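Local coordinates for Ice-binding protein isoform1a (Antarctomyces psychrotrophicus, PDB 7BWX) that binds ice, apparently at specific water positions of the prism planes, as an antifreeze protein with a right-handed beta-solenoid fold, at residues Leu11-Pro22 / Thr62-Ala73; Ile174-Ala185 / Leu191-Asn202. The protein carries 1 engineered substitution. All blocks are in the same frame, centred on the assembly; numbering follows the deposited sequence.

Contact 1. Residues Leu11-Pro22 / Thr62-Ala73; sequences LGAASSFGALAP and TSTQAFADSRTA
The CA atoms of Ala14 and Ala66 lie 4.2 Å apart, where a short 3-10 turn rests against the flank of helix 62-73. The arrangement belongs to the right-handed beta-solenoid of this ice-binding protein. Segment 11-22 runs from this turn, packed beside the helix, to strand 19-20 in the solenoid wall.

Asp69 makes the polar link. Its OD2 accepts the Ala13 N-H at 2.7 Å, through the lone pair anti to OD1, in an almost straight bond (178°). Its CG sits beside the backbone N (chi1 -69°), and this sets the carboxylate against the turn. OD1 takes a second bond, from Gln65 NE2, which comes from above the carboxylate plane. The two bonds hold the rotation of the group. With an alanine at Asp69, the Ala13 N-H would probably lose its mate and the Gln65 amide would be set free to turn. Gly12 lies so near OD2 that a CB there would clash with it.

The small Ala66 is the apolar centre. Its CB is 3.6 Å from Phe17 CE1, while Thr62 CG2 meets the edge of the same ring. Leu20 CD2 reaches the helix backbone, 3.7 Å from Ala66 O. Farther along, Leu11 CD2 touches Ala73 CB at 3.7 Å. Ser70 OG donates to Phe67 O and accepts from Arg71 NE, lying in the plane of the guanidinium. The Phe67 ring is held on both faces. Arg71 CG lies over one, and on the other Pro22 CB makes a CH-pi contact, 4.2 Å from the centroid of the Phe67 ring and 18° off its normal.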
loop_
_atom_site.group_PDB
_atom_site.type_symbol
_atom_site.label_atom_id
_atom_site.label_comp_id
_atom_site.label_asym_id
_atom_site.label_seq_id
_atom_site.Cartn_x
_atom_site.Cartn_y
_atom_site.Cartn_z
ATOM N N LEU A 11 9.213 -1.844 8.374
ATOM C CA LEU A 11 9.060 -2.688 7.155
ATOM C C LEU A 11 10.376 -3.426 6.887
ATOM O O LEU A 11 10.401 -4.211 5.949
ATOM C CB LEU A 11 8.678 -1.833 5.951
ATOM C CG LEU A 11 7.292 -1.199 6.001
ATOM C CD1 LEU A 11 7.044 -0.377 4.755
ATOM C CD2 LEU A 11 6.236 -2.241 6.158
ATOM N N GLY A 12 11.429 -3.142 7.664
ATOM C CA GLY A 12 12.728 -3.813 7.521
ATOM C C GLY A 12 13.208 -3.789 6.077
ATOM O O GLY A 12 13.230 -2.718 5.434
ATOM N N ALA A 13 13.548 -4.941 5.514
ATOM C CA ALA A 13 14.123 -4.985 4.163
ATOM C C ALA A 13 13.042 -4.698 3.114
ATOM O O ALA A 13 13.448 -4.450 1.969
ATOM C CB ALA A 13 14.800 -6.295 3.876
ATOM N N ALA A 14 11.758 -4.711 3.459
ATOM C CA ALA A 14 10.674 -4.378 2.492
ATOM C C ALA A 14 10.630 -2.860 2.231
ATOM O O ALA A 14 9.940 -2.441 1.292
ATOM C CB ALA A 14 9.346 -4.886 2.988
ATOM N N SER A 15 11.332 -2.043 3.027
ATOM C CA SER A 15 11.144 -0.564 3.011
ATOM C C SER A 15 11.565 0.057 1.669
ATOM O O SER A 15 11.054 1.133 1.366
ATOM C CB SER A 15 11.875 0.097 4.173
ATOM O OG SER A 15 13.262 0.070 3.869
ATOM N N SER A 16 12.404 -0.595 0.863
ATOM C CA SER A 16 12.880 -0.058 -0.425
ATOM C C SER A 16 12.020 -0.517 -1.618
ATOM O O SER A 16 12.296 -0.053 -2.771
ATOM C CB SER A 16 14.308 -0.416 -0.587
ATOM O OG SER A 16 14.456 -1.821 -0.782
ATOM N N PHE A 17 11.005 -1.348 -1.387
ATOM C CA PHE A 17 10.216 -1.978 -2.482
ATOM C C PHE A 17 9.007 -1.131 -2.853
ATOM O O PHE A 17 8.232 -0.770 -1.957
ATOM C CB PHE A 17 9.791 -3.410 -2.113
ATOM C CG PHE A 17 10.928 -4.400 -2.209
ATOM C CD1 PHE A 17 11.914 -4.462 -1.225
ATOM C CD2 PHE A 17 11.061 -5.180 -3.333
ATOM C CE1 PHE A 17 12.997 -5.312 -1.357
ATOM C CE2 PHE A 17 12.119 -6.065 -3.450
ATOM C CZ PHE A 17 13.082 -6.130 -2.470
ATOM N N GLY A 18 8.810 -0.910 -4.150
ATOM C CA GLY A 18 7.543 -0.361 -4.664
ATOM C C GLY A 18 6.498 -1.436 -4.861
ATOM O O GLY A 18 5.310 -1.131 -4.716
ATOM N N ALA A 19 6.939 -2.647 -5.214
ATOM C CA ALA A 19 6.063 -3.811 -5.444
ATOM C C ALA A 19 6.825 -5.046 -4.963
ATOM O O ALA A 19 7.988 -5.313 -5.404
ATOM C CB ALA A 19 5.660 -3.929 -6.876
ATOM N N LEU A 20 6.175 -5.780 -4.088
ATOM C CA LEU A 20 6.723 -7.036 -3.537
ATOM C C LEU A 20 5.578 -8.039 -3.455
ATOM O O LEU A 20 4.488 -7.701 -2.916
ATOM C CB LEU A 20 7.325 -6.743 -2.169
ATOM C CG LEU A 20 7.886 -7.947 -1.447
ATOM C CD1 LEU A 20 9.094 -8.471 -2.188
ATOM C CD2 LEU A 20 8.201 -7.529 -0.014
ATOM N N ALA A 21 5.732 -9.175 -4.118
ATOM C CA ALA A 21 4.654 -10.177 -4.126
ATOM C C ALA A 21 5.288 -11.529 -4.297
ATOM O O ALA A 21 5.995 -11.754 -5.269
ATOM C CB ALA A 21 3.703 -9.900 -5.222
ATOM N N PRO A 22 4.963 -12.473 -3.405
ATOM C CA PRO A 22 5.612 -13.771 -3.491
ATOM C C PRO A 22 5.269 -14.479 -4.804
ATOM O O PRO A 22 6.167 -15.064 -5.443
ATOM C CB PRO A 22 5.083 -14.505 -2.276
ATOM C CG PRO A 22 3.833 -13.748 -1.849
ATOM C CD PRO A 22 4.056 -12.314 -2.269
ATOM N N THR A 62 17.627 -10.806 -0.389
ATOM C CA THR A 62 16.889 -9.556 -0.169
ATOM C C THR A 62 15.395 -9.853 -0.259
ATOM O O THR A 62 14.650 -9.407 0.614
ATOM C CB THR A 62 17.330 -8.416 -1.092
ATOM O OG1 THR A 62 18.725 -8.244 -0.867
ATOM C CG2 THR A 62 16.579 -7.147 -0.785
ATOM N N SER A 63 14.950 -10.524 -1.303
ATOM C CA SER A 63 13.498 -10.762 -1.485
ATOM C C SER A 63 12.970 -11.671 -0.366
ATOM O O SER A 63 11.850 -11.433 0.101
ATOM C CB SER A 63 13.168 -11.286 -2.838
ATOM O OG SER A 63 13.828 -12.512 -3.150
ATOM N N THR A 64 13.707 -12.683 0.063
ATOM C CA THR A 64 13.245 -13.541 1.176
ATOM C C THR A 64 13.095 -12.718 2.456
ATOM O O THR A 64 12.023 -12.812 3.130
ATOM C CB THR A 64 14.167 -14.726 1.413
ATOM O OG1 THR A 64 14.062 -15.508 0.219
ATOM C CG2 THR A 64 13.761 -15.554 2.609
ATOM N N GLN A 65 14.102 -11.917 2.776
ATOM C CA GLN A 65 14.066 -11.107 4.020
ATOM C C GLN A 65 12.978 -10.028 3.889
ATOM O O GLN A 65 12.234 -9.804 4.866
ATOM C CB GLN A 65 15.417 -10.480 4.334
ATOM C CG GLN A 65 15.479 -9.812 5.713
ATOM C CD GLN A 65 15.299 -10.823 6.825
ATOM O OE1 GLN A 65 16.106 -11.715 6.958
ATOM N NE2 GLN A 65 14.190 -10.772 7.553
ATOM N N ALA A 66 12.851 -9.418 2.723
ATOM C CA ALA A 66 11.833 -8.368 2.489
ATOM C C ALA A 66 10.433 -8.968 2.643
ATOM O O ALA A 66 9.562 -8.371 3.351
ATOM C CB ALA A 66 11.999 -7.708 1.124
ATOM N N PHE A 67 10.185 -10.137 2.042
ATOM C CA PHE A 67 8.852 -10.739 2.170
ATOM C C PHE A 67 8.565 -11.061 3.639
ATOM O O PHE A 67 7.460 -10.734 4.167
ATOM C CB PHE A 67 8.694 -11.960 1.269
ATOM C CG PHE A 67 7.311 -12.501 1.395
ATOM C CD1 PHE A 67 6.239 -11.767 0.907
ATOM C CD2 PHE A 67 7.067 -13.680 2.079
ATOM C CE1 PHE A 67 4.952 -12.225 1.093
ATOM C CE2 PHE A 67 5.774 -14.150 2.221
ATOM C CZ PHE A 67 4.721 -13.402 1.760
ATOM N N ALA A 68 9.489 -11.723 4.306
ATOM C CA ALA A 68 9.310 -12.065 5.739
ATOM C C ALA A 68 9.006 -10.772 6.506
ATOM O O ALA A 68 8.072 -10.732 7.290
ATOM C CB ALA A 68 10.547 -12.685 6.287
ATOM N N ASP A 69 9.779 -9.722 6.260
ATOM C CA ASP A 69 9.605 -8.426 6.971
ATOM C C ASP A 69 8.224 -7.841 6.663
ATOM O O ASP A 69 7.624 -7.267 7.578
ATOM C CB ASP A 69 10.745 -7.457 6.656
ATOM C CG ASP A 69 12.109 -7.884 7.257
ATOM O OD1 ASP A 69 12.158 -8.866 8.111
ATOM O OD2 ASP A 69 13.127 -7.245 6.889
ATOM N N SER A 70 7.737 -7.976 5.427
ATOM C CA SER A 70 6.412 -7.446 5.029
ATOM C C SER A 70 5.350 -8.173 5.842
ATOM O O SER A 70 4.374 -7.548 6.300
ATOM C CB SER A 70 6.167 -7.533 3.550
ATOM O OG SER A 70 5.847 -8.837 3.102
ATOM N N ARG A 71 5.502 -9.474 6.025
ATOM C CA ARG A 71 4.488 -10.257 6.765
ATOM C C ARG A 71 4.584 -9.957 8.257
ATOM O O ARG A 71 3.527 -9.898 8.905
ATOM C CB ARG A 71 4.635 -11.746 6.466
ATOM C CG ARG A 71 4.407 -12.106 5.011
ATOM C CD ARG A 71 3.076 -11.614 4.458
ATOM N NE ARG A 71 3.228 -10.322 3.766
ATOM C CZ ARG A 71 2.202 -9.618 3.288
ATOM N NH1 ARG A 71 0.969 -10.033 3.475
ATOM N NH2 ARG A 71 2.409 -8.512 2.603
ATOM N N THR A 72 5.780 -9.766 8.787
ATOM C CA THR A 72 5.988 -9.374 10.196
ATOM C C THR A 72 5.234 -8.049 10.462
ATOM O O THR A 72 4.547 -7.886 11.500
ATOM C CB THR A 72 7.481 -9.269 10.499
ATOM O OG1 THR A 72 8.121 -10.536 10.241
ATOM C CG2 THR A 72 7.749 -8.807 11.924
ATOM N N ALA A 73 5.357 -7.100 9.544
ATOM C CA ALA A 73 4.681 -5.793 9.651
ATOM C C ALA A 73 3.174 -6.003 9.549
ATOM O O ALA A 73 2.440 -5.320 10.277
ATOM C CB ALA A 73 5.218 -4.845 8.587
#

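Contact 2. Residues Ile174-Ala185 / Leu191-Asn202; sequences IANALIAAQTGA and LLAGSAVTLDSN
Thr183 OG1 donates to Asp200 OD2 at 2.8 Å, meeting it from above the carboxylate plane (70° out of it). The two side chains lie side by side and point the same way. Ser201 OG bonds to the other oxygen, OD1, so both carboxylate oxygens are engaged. Next to this pair Asn202 bridges a type II turn. Its ND2 gives one bond to Gln182 O at 2.9 Å and one to Ala185 O at 3.0 Å, both partners close to the amide plane. Its OD1 accepts Asp200 N, so the amide is gripped at both ends. Gly184 N bonds to Asp200 O.

Strands 179-181 and 197-200 are parallel (1° between axes) and 4.7 Å apart at closest approach. They belong to successive coils of the right-handed beta-solenoid and are neighbours in one of its parallel sheets. Ile179 N bonds to Ala196 O, Thr198 N to Ile179 O, and Ala181 N to Thr198 O. Thr198 OG1 stands between its backbone N and carbonyl carbon (chi1 69°). This puts it 3.2 Å from Ala180 CB, and a water joins it to Ala181 O. At the corner before the strands, Ala177 O accepts Ser195 N from above its carbonyl plane. A CB on Gly194 would clash with Asn176 O.

Ile179, Ala181, Val197 and Leu199 form the opposite sheet face from Ala180 and Thr198. Ile179 CD1 ends over the backbone of the next coil, 3.6 Å from Leu192 N, and its CG2 crosses to Leu191 CD2. Ala181 CB packs on Leu199 CD2 at 4.0 Å. On the outer corner Leu178 CD1 lies 3.9 Å from Ala196 CB.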
loop_
_atom_site.group_PDB
_atom_site.type_symbol
_atom_site.label_atom_id
_atom_site.label_comp_id
_atom_site.label_asym_id
_atom_site.label_seq_id
_atom_site.Cartn_x
_atom_site.Cartn_y
_atom_site.Cartn_z
ATOM N N ILE A 174 -0.147 -2.969 2.672
ATOM C CA ILE A 174 0.276 -4.321 3.113
ATOM C C ILE A 174 -0.960 -5.202 3.119
ATOM O O ILE A 174 -1.790 -5.102 4.011
ATOM C CB ILE A 174 0.988 -4.260 4.455
ATOM C CG1 ILE A 174 1.943 -3.070 4.519
ATOM C CG2 ILE A 174 1.683 -5.587 4.679
ATOM C CD1 ILE A 174 2.734 -3.009 5.830
ATOM N N ALA A 175 -1.167 -5.901 2.025
ATOM C CA ALA A 175 -2.353 -6.745 1.843
ATOM C C ALA A 175 -2.034 -8.203 2.186
ATOM O O ALA A 175 -0.978 -8.696 1.815
ATOM C CB ALA A 175 -2.818 -6.644 0.428
ATOM N N ASN A 176 -3.009 -8.895 2.749
ATOM C CA ASN A 176 -2.900 -10.331 3.076
ATOM C C ASN A 176 -2.807 -11.139 1.793
ATOM O O ASN A 176 -2.055 -12.113 1.758
ATOM C CB ASN A 176 -4.101 -10.761 3.869
ATOM C CG ASN A 176 -3.923 -12.150 4.434
ATOM O OD1 ASN A 176 -3.019 -12.345 5.224
ATOM N ND2 ASN A 176 -4.761 -13.079 3.991
ATOM N N ALA A 177 -3.511 -10.718 0.751
ATOM C CA ALA A 177 -3.597 -11.456 -0.522
ATOM C C ALA A 177 -3.270 -10.500 -1.694
ATOM O O ALA A 177 -2.142 -10.024 -1.747
ATOM C CB ALA A 177 -4.944 -12.083 -0.600
ATOM N N LEU A 178 -4.195 -10.280 -2.613
ATOM C CA LEU A 178 -3.909 -9.668 -3.930
ATOM C C LEU A 178 -3.864 -8.148 -3.783
ATOM O O LEU A 178 -4.669 -7.617 -2.987
ATOM C CB LEU A 178 -5.027 -10.030 -4.899
ATOM C CG LEU A 178 -4.798 -9.615 -6.354
ATOM C CD1 LEU A 178 -3.705 -10.494 -6.946
ATOM C CD2 LEU A 178 -6.080 -9.764 -7.182
ATOM N N ILE A 179 -2.988 -7.489 -4.557
ATOM C CA ILE A 179 -3.099 -6.022 -4.790
ATOM C C ILE A 179 -3.250 -5.839 -6.276
ATOM O O ILE A 179 -2.350 -6.243 -6.999
ATOM C CB ILE A 179 -1.940 -5.204 -4.220
ATOM C CG1 ILE A 179 -1.813 -5.396 -2.726
ATOM C CG2 ILE A 179 -2.122 -3.709 -4.540
ATOM C CD1 ILE A 179 -0.593 -4.782 -2.122
ATOM N N ALA A 180 -4.341 -5.211 -6.709
ATOM C CA ALA A 180 -4.606 -4.893 -8.130
ATOM C C ALA A 180 -4.676 -3.366 -8.266
ATOM O O ALA A 180 -5.528 -2.737 -7.637
ATOM C CB ALA A 180 -5.853 -5.555 -8.597
ATOM N N ALA A 181 -3.744 -2.798 -9.022
ATOM C CA ALA A 181 -3.756 -1.374 -9.379
ATOM C C ALA A 181 -4.311 -1.282 -10.800
ATOM O O ALA A 181 -3.684 -1.773 -11.756
ATOM C CB ALA A 181 -2.378 -0.825 -9.181
ATOM N N GLN A 182 -5.492 -0.710 -10.926
ATOM C CA GLN A 182 -6.164 -0.560 -12.232
ATOM C C GLN A 182 -5.550 0.618 -13.009
ATOM O O GLN A 182 -4.732 1.386 -12.450
ATOM C CB GLN A 182 -7.669 -0.413 -12.023
ATOM C CG GLN A 182 -8.285 -1.686 -11.447
ATOM C CD GLN A 182 -9.768 -1.582 -11.193
ATOM O OE1 GLN A 182 -10.345 -0.515 -11.079
ATOM N NE2 GLN A 182 -10.400 -2.737 -11.122
ATOM N N THR A 183 -5.898 0.679 -14.293
ATOM C CA THR A 183 -5.323 1.606 -15.285
ATOM C C THR A 183 -5.109 2.978 -14.661
ATOM O O THR A 183 -6.054 3.636 -14.255
ATOM C CB THR A 183 -6.224 1.742 -16.527
ATOM O OG1 THR A 183 -6.632 0.423 -16.890
ATOM C CG2 THR A 183 -5.500 2.383 -17.690
ATOM N N GLY A 184 -3.869 3.396 -14.648
ATOM C CA GLY A 184 -3.498 4.784 -14.372
ATOM C C GLY A 184 -3.439 5.067 -12.903
ATOM O O GLY A 184 -3.113 6.228 -12.575
ATOM N N ALA A 185 -3.752 4.107 -12.024
ATOM C CA ALA A 185 -3.616 4.390 -10.575
ATOM C C ALA A 185 -2.174 4.781 -10.245
ATOM O O ALA A 185 -1.208 4.190 -10.797
ATOM C CB ALA A 185 -4.099 3.226 -9.749
ATOM N N LEU A 191 3.399 -1.246 -2.655
ATOM C CA LEU A 191 2.413 -2.325 -2.799
ATOM C C LEU A 191 3.055 -3.634 -2.321
ATOM O O LEU A 191 3.892 -4.177 -3.066
ATOM C CB LEU A 191 1.948 -2.412 -4.256
ATOM C CG LEU A 191 1.413 -1.104 -4.834
ATOM C CD1 LEU A 191 1.005 -1.298 -6.260
ATOM C CD2 LEU A 191 0.272 -0.522 -4.028
ATOM N N LEU A 192 2.744 -4.060 -1.083
ATOM C CA LEU A 192 3.363 -5.246 -0.448
ATOM C C LEU A 192 2.282 -6.313 -0.273
ATOM O O LEU A 192 1.461 -6.239 0.689
ATOM C CB LEU A 192 3.978 -4.815 0.889
ATOM C CG LEU A 192 4.934 -3.634 0.852
ATOM C CD1 LEU A 192 5.503 -3.380 2.217
ATOM C CD2 LEU A 192 6.082 -3.826 -0.118
ATOM N N ALA A 193 2.205 -7.220 -1.239
ATOM C CA ALA A 193 1.112 -8.200 -1.391
ATOM C C ALA A 193 1.494 -9.518 -0.734
ATOM O O ALA A 193 2.701 -9.800 -0.643
ATOM C CB ALA A 193 0.769 -8.445 -2.823
ATOM N N GLY A 194 0.491 -10.261 -0.289
ATOM C CA GLY A 194 0.698 -11.612 0.249
ATOM C C GLY A 194 0.549 -12.669 -0.839
ATOM O O GLY A 194 0.866 -13.837 -0.571
ATOM N N SER A 195 0.026 -12.313 -2.015
ATOM C CA SER A 195 -0.098 -13.251 -3.165
ATOM C C SER A 195 0.577 -12.657 -4.407
ATOM O O SER A 195 1.783 -12.890 -4.580
ATOM C CB SER A 195 -1.550 -13.656 -3.399
ATOM O OG SER A 195 -2.399 -12.540 -3.692
ATOM N N ALA A 196 -0.177 -11.956 -5.260
ATOM C CA ALA A 196 0.333 -11.334 -6.493
ATOM C C ALA A 196 0.026 -9.835 -6.465
ATOM O O ALA A 196 -0.836 -9.397 -5.686
ATOM C CB ALA A 196 -0.237 -11.993 -7.720
ATOM N N VAL A 197 0.755 -9.086 -7.272
ATOM C CA VAL A 197 0.414 -7.678 -7.611
ATOM C C VAL A 197 0.076 -7.650 -9.102
ATOM O O VAL A 197 0.886 -8.159 -9.913
ATOM C CB VAL A 197 1.565 -6.731 -7.274
ATOM C CG1 VAL A 197 1.346 -5.333 -7.866
ATOM C CG2 VAL A 197 1.761 -6.644 -5.790
ATOM N N THR A 198 -1.059 -7.076 -9.462
ATOM C CA THR A 198 -1.373 -6.801 -10.887
ATOM C C THR A 198 -1.315 -5.295 -11.112
ATOM O O THR A 198 -1.782 -4.518 -10.215
ATOM C CB THR A 198 -2.712 -7.358 -11.355
ATOM O OG1 THR A 198 -3.787 -6.651 -10.733
ATOM C CG2 THR A 198 -2.820 -8.838 -11.045
ATOM N N LEU A 199 -0.698 -4.911 -12.224
ATOM C CA LEU A 199 -0.492 -3.482 -12.550
ATOM C C LEU A 199 -1.013 -3.223 -13.957
ATOM O O LEU A 199 -0.902 -4.095 -14.831
ATOM C CB LEU A 199 0.976 -3.147 -12.445
ATOM C CG LEU A 199 1.660 -3.428 -11.103
ATOM C CD1 LEU A 199 3.153 -3.343 -11.299
ATOM C CD2 LEU A 199 1.208 -2.472 -10.024
ATOM N N ASP A 200 -1.498 -2.005 -14.182
ATOM C CA ASP A 200 -1.853 -1.539 -15.533
ATOM C C ASP A 200 -1.521 -0.033 -15.601
ATOM O O ASP A 200 -2.278 0.747 -15.015
ATOM C CB ASP A 200 -3.316 -1.860 -15.824
ATOM C CG ASP A 200 -3.753 -1.393 -17.224
ATOM O OD1 ASP A 200 -2.960 -0.747 -17.936
ATOM O OD2 ASP A 200 -4.880 -1.657 -17.582
ATOM N N SER A 201 -0.433 0.328 -16.271
ATOM C CA SER A 201 -0.036 1.723 -16.534
ATOM C C SER A 201 -0.035 2.491 -15.236
ATOM O O SER A 201 -0.573 3.624 -15.193
ATOM C CB SER A 201 -0.989 2.319 -17.550
ATOM O OG SER A 201 -1.111 1.380 -18.619
ATOM N N ASN A 202 0.665 1.972 -14.234
ATOM C CA ASN A 202 0.695 2.634 -12.913
ATOM C C ASN A 202 2.007 3.366 -12.708
ATOM O O ASN A 202 3.015 3.098 -13.395
ATOM C CB ASN A 202 0.500 1.652 -11.763
ATOM C CG ASN A 202 -0.735 0.829 -11.985
ATOM O OD1 ASN A 202 -0.637 -0.380 -12.199
ATOM N ND2 ASN A 202 -1.875 1.486 -11.917
HETATM O O HOH W 1 -4.211 -4.409 -12.257
#

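Contacts 1 and 2 follow each other along the chain, yet they touch in space, with centres about 14 Å apart. Strand 19-20 of contact 1 pairs in parallel with strand 186-192, which enters contact 2. Two probable hydrogen bonds join them: Gly18 O to Leu191 N at 2.8 Å and Leu20 O to Ala193 N at 2.9 Å. Pro22 CG also packs 3.2 Å from Gly194 O. The helix of contact 1 reaches contact 2 as well. Arg71 bonds to Ala175 O through NH1 and weakly to Leu192 O through NH2. Leu11 and Ala73 both press on Ile174. Contact 1 thus joins the helix to coils that contact 2 stacks together.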